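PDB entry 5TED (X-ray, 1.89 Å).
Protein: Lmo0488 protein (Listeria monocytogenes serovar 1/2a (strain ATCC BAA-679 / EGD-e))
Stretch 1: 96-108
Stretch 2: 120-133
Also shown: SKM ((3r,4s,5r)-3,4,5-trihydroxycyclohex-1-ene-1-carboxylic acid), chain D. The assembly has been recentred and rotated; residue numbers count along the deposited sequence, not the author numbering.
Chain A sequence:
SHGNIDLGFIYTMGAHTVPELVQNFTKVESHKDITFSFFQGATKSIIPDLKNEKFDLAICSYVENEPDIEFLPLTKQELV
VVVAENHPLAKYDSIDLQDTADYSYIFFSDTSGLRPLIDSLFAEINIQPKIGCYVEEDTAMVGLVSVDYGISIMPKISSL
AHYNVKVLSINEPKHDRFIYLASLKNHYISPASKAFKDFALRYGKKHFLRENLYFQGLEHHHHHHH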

ATOM      1  N   ASP A  96       1.029 -16.004 -23.800  1.00 26.94           N
ATOM      2  CA  ASP A  96      -0.036 -16.809 -23.226  1.00 27.39           C
ATOM      3  C   ASP A  96       0.340 -17.114 -21.789  1.00 29.70           C
ATOM      4  O   ASP A  96       1.525 -17.182 -21.453  1.00 26.11           O
ATOM      5  CB  ASP A  96      -0.214 -18.110 -24.003  1.00 31.04           C
ATOM      6  CG  ASP A  96      -0.665 -17.880 -25.439  1.00 31.89           C
ATOM      7  OD1 ASP A  96      -1.243 -16.807 -25.726  1.00 30.34           O
ATOM      8  OD2 ASP A  96      -0.412 -18.767 -26.282  1.00 34.11           O
ATOM      9  N   LEU A  97      -0.668 -17.252 -20.924  1.00 24.99           N
ATOM     10  CA  LEU A  97      -0.348 -17.508 -19.522  1.00 25.47           C
ATOM     11  C   LEU A  97       0.490 -18.774 -19.379  1.00 28.69           C
ATOM     12  O   LEU A  97       1.401 -18.836 -18.541  1.00 22.45           O
ATOM     13  CB  LEU A  97      -1.620 -17.594 -18.675  1.00 21.74           C
ATOM     14  CG  LEU A  97      -1.479 -17.484 -17.155  1.00 31.47           C
ATOM     15  CD1 LEU A  97      -0.698 -16.229 -16.787  1.00 23.96           C
ATOM     16  CD2 LEU A  97      -2.864 -17.453 -16.507  1.00 34.06           C
ATOM     17  N   GLN A  98       0.233 -19.781 -20.222  1.00 31.58           N
ATOM     18  CA  GLN A  98       1.011 -21.007 -20.120  1.00 32.36           C
ATOM     19  C   GLN A  98       2.480 -20.788 -20.470  1.00 30.60           C
ATOM     20  O   GLN A  98       3.308 -21.650 -20.160  1.00 30.68           O
ATOM     21  CB  GLN A  98       0.443 -22.119 -21.014  1.00 38.45           C
ATOM     22  CG  GLN A  98       0.446 -21.811 -22.498  1.00 44.63           C
ATOM     23  CD  GLN A  98      -0.109 -22.951 -23.339  1.00 51.95           C
ATOM     24  OE1 GLN A  98      -0.711 -23.900 -22.820  1.00 52.06           O
ATOM     25  NE2 GLN A  98       0.122 -22.879 -24.646  1.00 53.31           N
ATOM     26  N   ASP A  99       2.829 -19.676 -21.121  1.00 24.90           N
ATOM     27  CA  ASP A  99       4.244 -19.419 -21.381  1.00 27.06           C
ATOM     28  C   ASP A  99       5.027 -19.145 -20.105  1.00 27.35           C
ATOM     29  O   ASP A  99       6.261 -19.060 -20.168  1.00 23.20           O
ATOM     30  CB  ASP A  99       4.407 -18.237 -22.350  1.00 29.35           C
ATOM     31  CG  ASP A  99       3.843 -18.520 -23.730  1.00 33.35           C
ATOM     32  OD1 ASP A  99       3.803 -19.706 -24.129  1.00 29.72           O
ATOM     33  OD2 ASP A  99       3.432 -17.550 -24.416  1.00 27.46           O
ATOM     34  N   THR A 100       4.347 -19.000 -18.962  1.00 23.06           N
ATOM     35  CA  THR A 100       4.995 -18.719 -17.680  1.00 24.78           C
ATOM     36  C   THR A 100       5.247 -19.972 -16.856  1.00 29.94           C
ATOM     37  O   THR A 100       5.745 -19.861 -15.728  1.00 27.24           O
ATOM     38  CB  THR A 100       4.151 -17.741 -16.832  1.00 22.26           C
ATOM     39  OG1 THR A 100       2.950 -18.390 -16.389  1.00 21.78           O
ATOM     40  CG2 THR A 100       3.787 -16.494 -17.628  1.00 23.49           C
ATOM     41  N   ALA A 101       4.911 -21.150 -17.391  1.00 27.73           N
ATOM     42  CA  ALA A 101       4.872 -22.365 -16.582  1.00 28.94           C
ATOM     43  C   ALA A 101       6.189 -22.625 -15.863  1.00 24.90           C
ATOM     44  O   ALA A 101       6.195 -23.102 -14.723  1.00 29.14           O
ATOM     45  CB  ALA A 101       4.498 -23.564 -17.453  1.00 29.48           C
ATOM     46  N   ASP A 102       7.317 -22.326 -16.508  1.00 31.21           N
ATOM     47  CA  ASP A 102       8.612 -22.681 -15.938  1.00 29.88           C
ATOM     48  C   ASP A 102       9.071 -21.749 -14.816  1.00 33.03           C
ATOM     49  O   ASP A 102      10.052 -22.069 -14.141  1.00 29.45           O
ATOM     50  CB  ASP A 102       9.681 -22.710 -17.031  1.00 27.86           C
ATOM     51  CG  ASP A 102       9.478 -23.847 -18.029  1.00 32.97           C
ATOM     52  OD1 ASP A 102       8.823 -24.856 -17.684  1.00 31.03           O
ATOM     53  OD2 ASP A 102       9.999 -23.732 -19.153  1.00 36.26           O
ATOM     54  N   TYR A 103       8.401 -20.619 -14.591  1.00 27.13           N
ATOM     55  CA  TYR A 103       8.968 -19.537 -13.794  1.00 27.74           C
ATOM     56  C   TYR A 103       8.282 -19.374 -12.445  1.00 24.03           C
ATOM     57  O   TYR A 103       7.092 -19.657 -12.289  1.00 25.88           O
ATOM     58  CB  TYR A 103       8.920 -18.235 -14.583  1.00 24.86           C
ATOM     59  CG  TYR A 103       9.709 -18.371 -15.848  1.00 29.27           C
ATOM     60  CD1 TYR A 103      11.089 -18.514 -15.801  1.00 24.62           C
ATOM     61  CD2 TYR A 103       9.083 -18.407 -17.089  1.00 23.30           C
ATOM     62  CE1 TYR A 103      11.826 -18.662 -16.955  1.00 31.38           C
ATOM     63  CE2 TYR A 103       9.814 -18.547 -18.243  1.00 29.58           C
ATOM     64  CZ  TYR A 103      11.180 -18.686 -18.172  1.00 31.99           C
ATOM     65  OH  TYR A 103      11.909 -18.832 -19.324  1.00 33.59           O
ATOM     66  N   SER A 104       9.064 -18.920 -11.463  1.00 26.32           N
ATOM     67  CA  SER A 104       8.582 -18.765 -10.091  1.00 26.85           C
ATOM     68  C   SER A 104       7.813 -17.454  -9.900  1.00 23.34           C
ATOM     69  O   SER A 104       8.303 -16.371 -10.249  1.00 18.85           O
ATOM     70  CB  SER A 104       9.750 -18.828  -9.105  1.00 22.66           C
ATOM     71  OG  SER A 104       9.277 -18.650  -7.783  1.00 26.20           O
ATOM     72  N   TYR A 105       6.629 -17.549  -9.289  1.00 19.42           N
ATOM     73  CA  TYR A 105       5.748 -16.406  -9.113  1.00 22.52           C
ATOM     74  C   TYR A 105       5.915 -15.749  -7.754  1.00 18.88           C
ATOM     75  O   TYR A 105       6.173 -16.406  -6.739  1.00 18.63           O
ATOM     76  CB  TYR A 105       4.283 -16.816  -9.257  1.00 24.00           C
ATOM     77  CG  TYR A 105       3.773 -16.721 -10.664  1.00 19.47           C
ATOM     78  CD1 TYR A 105       3.974 -17.769 -11.561  1.00 20.40           C
ATOM     79  CD2 TYR A 105       3.081 -15.596 -11.097  1.00 16.21           C
ATOM     80  CE1 TYR A 105       3.515 -17.695 -12.861  1.00 21.16           C
ATOM     81  CE2 TYR A 105       2.604 -15.513 -12.387  1.00 19.70           C
ATOM     82  CZ  TYR A 105       2.815 -16.571 -13.259  1.00 17.77           C
ATOM     83  OH  TYR A 105       2.365 -16.481 -14.536  1.00 20.65           O
ATOM     84  N   ILE A 106       5.743 -14.433  -7.765  1.00 18.49           N
ATOM     85  CA  ILE A 106       5.353 -13.654  -6.599  1.00 16.48           C
ATOM     86  C   ILE A 106       3.836 -13.576  -6.709  1.00 22.55           C
ATOM     87  O   ILE A 106       3.299 -12.866  -7.565  1.00 20.73           O
ATOM     88  CB  ILE A 106       5.996 -12.267  -6.603  1.00 16.16           C
ATOM     89  CG1 ILE A 106       7.522 -12.392  -6.520  1.00 24.11           C
ATOM     90  CG2 ILE A 106       5.427 -11.409  -5.467  1.00 15.89           C
ATOM     91  CD1 ILE A 106       8.234 -11.331  -7.299  1.00 24.77           C
ATOM     92  N   PHE A 107       3.148 -14.357  -5.884  1.00 18.94           N
ATOM     93  CA  PHE A 107       1.717 -14.603  -5.993  1.00 16.68           C
ATOM     94  C   PHE A 107       0.948 -13.777  -4.970  1.00 23.44           C
ATOM     95  O   PHE A 107       1.474 -13.439  -3.906  1.00 20.48           O
ATOM     96  CB  PHE A 107       1.430 -16.095  -5.767  1.00 20.19           C
ATOM     97  CG  PHE A 107       0.476 -16.708  -6.768  1.00 22.27           C
ATOM     98  CD1 PHE A 107       0.855 -16.888  -8.082  1.00 19.00           C
ATOM     99  CD2 PHE A 107      -0.785 -17.143  -6.373  1.00 22.60           C
ATOM    100  CE1 PHE A 107      -0.012 -17.483  -8.999  1.00 24.22           C
ATOM    101  CE2 PHE A 107      -1.657 -17.719  -7.277  1.00 21.92           C
ATOM    102  CZ  PHE A 107      -1.268 -17.889  -8.598  1.00 24.30           C
ATOM    103  N   PHE A 108      -0.298 -13.436  -5.303  1.00 21.37           N
ATOM    104  CA  PHE A 108      -1.157 -12.774  -4.327  1.00 21.95           C
ATOM    105  C   PHE A 108      -1.559 -13.741  -3.223  1.00 19.52           C
ATOM    106  O   PHE A 108      -1.863 -14.909  -3.484  1.00 19.68           O
ATOM    107  CB  PHE A 108      -2.414 -12.221  -4.997  1.00 16.98           C
ATOM    108  CG  PHE A 108      -2.189 -10.918  -5.720  1.00 18.95           C
ATOM    109  CD1 PHE A 108      -1.928  -9.755  -5.020  1.00 18.79           C
ATOM    110  CD2 PHE A 108      -2.198 -10.872  -7.111  1.00 17.84           C
ATOM    111  CE1 PHE A 108      -1.698  -8.554  -5.689  1.00 20.12           C
ATOM    112  CE2 PHE A 108      -1.966  -9.684  -7.777  1.00 18.45           C
ATOM    113  CZ  PHE A 108      -1.722  -8.527  -7.070  1.00 13.16           C
ATOM    114  N   SER A 120      -8.623 -19.252 -11.383  1.00 28.34           N
ATOM    115  CA  SER A 120      -9.409 -19.860 -12.450  1.00 27.08           C
ATOM    116  C   SER A 120      -8.675 -19.797 -13.785  1.00 26.43           C
ATOM    117  O   SER A 120      -8.765 -20.739 -14.581  1.00 27.43           O
ATOM    118  CB  SER A 120     -10.788 -19.203 -12.549  1.00 31.44           C
ATOM    119  OG  SER A 120     -10.727 -17.950 -13.201  1.00 40.09           O
ATOM    120  N   LEU A 121      -7.898 -18.737 -14.024  1.00 24.68           N
ATOM    121  CA  LEU A 121      -7.127 -18.651 -15.261  1.00 22.98           C
ATOM    122  C   LEU A 121      -6.098 -19.776 -15.347  1.00 28.54           C
ATOM    123  O   LEU A 121      -5.912 -20.378 -16.410  1.00 27.05           O
ATOM    124  CB  LEU A 121      -6.440 -17.287 -15.355  1.00 24.63           C
ATOM    125  CG  LEU A 121      -7.338 -16.049 -15.419  1.00 19.36           C
ATOM    126  CD1 LEU A 121      -6.506 -14.767 -15.586  1.00 20.10           C
ATOM    127  CD2 LEU A 121      -8.307 -16.209 -16.567  1.00 26.07           C
ATOM    128  N   PHE A 122      -5.408 -20.064 -14.241  1.00 25.31           N
ATOM    129  CA  PHE A 122      -4.431 -21.150 -14.247  1.00 26.70           C
ATOM    130  C   PHE A 122      -5.117 -22.505 -14.327  1.00 31.87           C
ATOM    131  O   PHE A 122      -4.620 -23.422 -14.993  1.00 33.77           O
ATOM    132  CB  PHE A 122      -3.538 -21.093 -12.996  1.00 20.27           C
ATOM    133  CG  PHE A 122      -2.483 -20.021 -13.039  1.00 24.56           C
ATOM    134  CD1 PHE A 122      -1.409 -20.115 -13.916  1.00 26.87           C
ATOM    135  CD2 PHE A 122      -2.540 -18.937 -12.168  1.00 25.78           C
ATOM    136  CE1 PHE A 122      -0.438 -19.117 -13.963  1.00 22.74           C
ATOM    137  CE2 PHE A 122      -1.562 -17.941 -12.190  1.00 23.12           C
ATOM    138  CZ  PHE A 122      -0.505 -18.035 -13.087  1.00 25.57           C
ATOM    139  N   ALA A 123      -6.247 -22.662 -13.637  1.00 30.16           N
ATOM    140  CA  ALA A 123      -6.981 -23.920 -13.728  1.00 34.08           C
ATOM    141  C   ALA A 123      -7.528 -24.133 -15.136  1.00 38.21           C
ATOM    142  O   ALA A 123      -7.551 -25.264 -15.636  1.00 39.50           O
ATOM    143  CB  ALA A 123      -8.096 -23.952 -12.688  1.00 29.78           C
ATOM    144  N   GLU A 124      -7.976 -23.059 -15.790  1.00 36.68           N
ATOM    145  CA  GLU A 124      -8.500 -23.186 -17.148  1.00 36.42           C
ATOM    146  C   GLU A 124      -7.463 -23.783 -18.090  1.00 37.19           C
ATOM    147  O   GLU A 124      -7.787 -24.640 -18.920  1.00 39.88           O
ATOM    148  CB  GLU A 124      -8.945 -21.824 -17.673  1.00 36.43           C
ATOM    149  CG  GLU A 124      -9.407 -21.844 -19.110  1.00 41.95           C
ATOM    150  CD  GLU A 124     -10.003 -20.523 -19.543  1.00 46.12           C
ATOM    151  OE1 GLU A 124     -10.273 -19.672 -18.663  1.00 42.59           O
ATOM    152  OE2 GLU A 124     -10.204 -20.339 -20.762  1.00 50.63           O
ATOM    153  N   ILE A 125      -6.213 -23.336 -17.983  1.00 34.91           N
ATOM    154  CA  ILE A 125      -5.142 -23.816 -18.849  1.00 38.31           C
ATOM    155  C   ILE A 125      -4.440 -24.995 -18.179  1.00 39.69           C
ATOM    156  O   ILE A 125      -3.369 -25.430 -18.619  1.00 39.61           O
ATOM    157  CB  ILE A 125      -4.166 -22.676 -19.203  1.00 37.25           C
ATOM    158  CG1 ILE A 125      -3.559 -22.063 -17.937  1.00 38.41           C
ATOM    159  CG2 ILE A 125      -4.884 -21.597 -20.006  1.00 37.27           C
ATOM    160  CD1 ILE A 125      -2.363 -21.159 -18.199  1.00 32.12           C
ATOM    161  N   ASN A 126      -5.035 -25.506 -17.100  1.00 38.70           N
ATOM    162  CA  ASN A 126      -4.551 -26.702 -16.400  1.00 46.25           C
ATOM    163  C   ASN A 126      -3.060 -26.607 -16.065  1.00 44.39           C
ATOM    164  O   ASN A 126      -2.277 -27.514 -16.341  1.00 45.42           O
ATOM    165  CB  ASN A 126      -4.851 -27.958 -17.226  1.00 56.93           C
ATOM    166  CG  ASN A 126      -5.065 -29.189 -16.363  1.00 66.34           C
ATOM    167  OD1 ASN A 126      -6.119 -29.352 -15.744  1.00 64.96           O
ATOM    168  ND2 ASN A 126      -4.065 -30.067 -16.325  1.00 72.12           N
ATOM    169  N   ILE A 127      -2.672 -25.501 -15.437  1.00 41.65           N
ATOM    170  CA  ILE A 127      -1.297 -25.263 -15.012  1.00 36.99           C
ATOM    171  C   ILE A 127      -1.286 -24.982 -13.518  1.00 33.27           C
ATOM    172  O   ILE A 127      -2.154 -24.263 -13.006  1.00 26.23           O
ATOM    173  CB  ILE A 127      -0.645 -24.102 -15.791  1.00 40.02           C
ATOM    174  CG1 ILE A 127      -0.405 -24.514 -17.242  1.00 52.20           C
ATOM    175  CG2 ILE A 127       0.640 -23.640 -15.117  1.00 41.13           C
ATOM    176  CD1 ILE A 127       0.267 -23.438 -18.059  1.00 57.40           C
ATOM    177  N   GLN A 128      -0.304 -25.559 -12.825  1.00 29.80           N
ATOM    178  CA  GLN A 128      -0.091 -25.347 -11.398  1.00 31.36           C
ATOM    179  C   GLN A 128       1.101 -24.414 -11.251  1.00 31.63           C
ATOM    180  O   GLN A 128       2.255 -24.859 -11.352  1.00 32.54           O
ATOM    181  CB  GLN A 128       0.183 -26.682 -10.703  1.00 45.37           C
ATOM    182  CG  GLN A 128      -0.985 -27.663 -10.735  1.00 56.59           C
ATOM    183  CD  GLN A 128      -0.547 -29.104 -10.479  1.00 63.97           C
ATOM    184  OE1 GLN A 128       0.360 -29.620 -11.136  1.00 60.20           O
ATOM    185  NE2 GLN A 128      -1.187 -29.755  -9.510  1.00 69.94           N
ATOM    186  N   PRO A 129       0.895 -23.120 -11.026  1.00 24.66           N
ATOM    187  CA  PRO A 129       2.034 -22.199 -11.056  1.00 24.18           C
ATOM    188  C   PRO A 129       3.024 -22.502  -9.935  1.00 22.08           C
ATOM    189  O   PRO A 129       2.641 -22.916  -8.840  1.00 28.57           O
ATOM    190  CB  PRO A 129       1.370 -20.828 -10.889  1.00 27.97           C
ATOM    191  CG  PRO A 129       0.154 -21.130 -10.081  1.00 27.74           C
ATOM    192  CD  PRO A 129      -0.352 -22.434 -10.648  1.00 23.63           C
ATOM    193  N   LYS A 130       4.310 -22.336 -10.236  1.00 25.77           N
ATOM    194  CA  LYS A 130       5.340 -22.390  -9.198  1.00 30.43           C
ATOM    195  C   LYS A 130       5.306 -21.085  -8.422  1.00 24.88           C
ATOM    196  O   LYS A 130       5.509 -20.016  -9.004  1.00 30.22           O
ATOM    197  CB  LYS A 130       6.728 -22.615  -9.790  1.00 36.55           C
ATOM    198  CG  LYS A 130       6.892 -23.933 -10.516  1.00 47.18           C
ATOM    199  CD  LYS A 130       8.303 -24.098 -11.032  1.00 54.60           C
ATOM    200  CE  LYS A 130       8.478 -25.490 -11.603  1.00 65.60           C
ATOM    201  NZ  LYS A 130       7.771 -25.640 -12.907  1.00 65.97           N
ATOM    202  N   ILE A 131       5.027 -21.164  -7.126  1.00 28.06           N
ATOM    203  CA  ILE A 131       4.900 -19.984  -6.279  1.00 28.09           C
ATOM    204  C   ILE A 131       6.121 -19.888  -5.377  1.00 24.09           C
ATOM    205  O   ILE A 131       6.365 -20.773  -4.546  1.00 23.03           O
ATOM    206  CB  ILE A 131       3.600 -20.013  -5.468  1.00 23.80           C
ATOM    207  CG1 ILE A 131       2.417 -19.947  -6.442  1.00 20.14           C
ATOM    208  CG2 ILE A 131       3.562 -18.826  -4.506  1.00 25.77           C
ATOM    209  CD1 ILE A 131       1.061 -20.269  -5.812  1.00 23.00           C
ATOM    210  N   GLY A 132       6.884 -18.813  -5.543  1.00 20.35           N
ATOM    211  CA  GLY A 132       8.069 -18.576  -4.751  1.00 24.69           C
ATOM    212  C   GLY A 132       7.754 -17.881  -3.443  1.00 23.97           C
ATOM    213  O   GLY A 132       8.368 -18.187  -2.418  1.00 23.99           O
ATOM    214  N   CYS A 133       6.792 -16.963  -3.452  1.00 24.41           N
ATOM    215  CA  CYS A 133       6.421 -16.229  -2.247  1.00 27.17           C
ATOM    216  C   CYS A 133       5.034 -15.630  -2.441  1.00 29.38           C
ATOM    217  O   CYS A 133       4.498 -15.599  -3.551  1.00 22.53           O
ATOM    218  CB  CYS A 133       7.435 -15.130  -1.924  1.00 24.11           C
ATOM    219  SG  CYS A 133       7.610 -13.853  -3.202  1.00 22.06           S
TER
HETATM  220  O12 SKM D 401      -4.432  -4.683  -4.308  1.00 15.27           O
HETATM  221  C8  SKM D 401      -4.164  -6.081  -4.368  1.00 15.96           C
HETATM  222  C6  SKM D 401      -4.586  -6.725  -3.232  1.00 13.02           C
HETATM  223  O7  SKM D 401      -4.325  -8.127  -3.301  1.00 16.36           O
HETATM  224  C5  SKM D 401      -6.211  -6.591  -2.960  1.00 12.35           C
HETATM  225  C4  SKM D 401      -7.017  -6.943  -4.135  1.00 17.90           C
HETATM  226  C1  SKM D 401      -8.507  -7.296  -4.012  1.00 17.30           C
HETATM  227  O2  SKM D 401      -8.959  -7.649  -2.885  1.00 19.67           O
HETATM  228  O3  SKM D 401      -9.259  -7.252  -5.032  1.00 18.72           O
HETATM  229  C10 SKM D 401      -6.337  -6.888  -5.585  1.00 13.27           C
HETATM  230  C9  SKM D 401      -4.923  -6.727  -5.729  1.00 16.11           C
HETATM  231  O11 SKM D 401      -4.690  -5.889  -6.791  1.00 14.29           O
HETATM  232  O   HOH W   1       4.989 -21.186 -12.971  1.00 26.08           O
HETATM  233  O   HOH W   2       3.946 -24.622 -13.114  1.00 57.08           O

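The two stretches join through a short parallel strand pairing, interrupted by a beta bulge, and through an apolar cluster centred on Phe122 that packs the helix end of stretch 2 against the 3-10 segment and strand of stretch 1. A single regular bridge, Tyr105 with Ile131, comes first. Tyr105 N donates to Lys130 O at 2.7 Å, and Gly132 N donates to Tyr105 O at 2.8 Å, so that Tyr105 reaches to both sides of Ile131, as expected for a parallel bridge. The register then slips by one residue, and Ile106 pairs with Cys133. At this bulge Tyr105 O also receives a weak hydrogen bond from Cys133 N at 3.4 Å, which leaves one carbonyl facing two successive amides. Phe107 N closes the pairing with a nearly straight bond to Cys133 O, 3.0 Å long.

Side chains line both faces of this small sheet. Ile106 and Cys133 share one face, where Ile106 CG1 lies 3.6 Å from Cys133 SG. Tyr105 and Ile131 point to the other. Ile131 turns its end toward Phe107, placing CD1 over one face of the ring, 3.8 Å from the Phe107 ring centroid in a CH-pi contact. Gly132 has no side chain, and Ser104 OG comes within 3.3 Å of Gly132 CA; a CB at that position would clash with this hydroxyl.

Phe122 extends from the helix into the space between strand and 3-10 segment. Its edge meets the face of the Tyr105 ring, with the planes almost perpendicular, while Leu97 CD2 sits over the Phe122 ring, 4.0 Å from its centroid. Phe107 approaches obliquely, its CE1 3.6 Å from Phe122 CE2. Hydrogen bonds within stretch 1 accompany this packing: Tyr105 OH donates to Thr100 OG1, and Thr100 OG1 in turn donates to Leu97 O, both at 2.7 Å. The tyrosine thus has its hydroxyl bonded to Thr100 OG1 while its ring packs against Phe122.

Beyond the helix, Ile125 CD1 packs 3.7 Å from Leu97 CB, and Ile127 CD1 lies 3.2 Å from Gln98 CB, closer than carbon atoms normally sit, and 4.3 Å from Ala101 CB. Near the turn from Thr100 to Tyr103, polar links take over. Lys130 NZ makes a weak hydrogen bond to Ala101 O at 3.5 Å. Water 1 accepts from Lys130 N at 3.0 Å and lies 2.9 Å from Ala101 O and 2.7 Å from Tyr103 O, while water 2 bridges Ala101 O and Gln128 O at 3.2 and 2.5 Å.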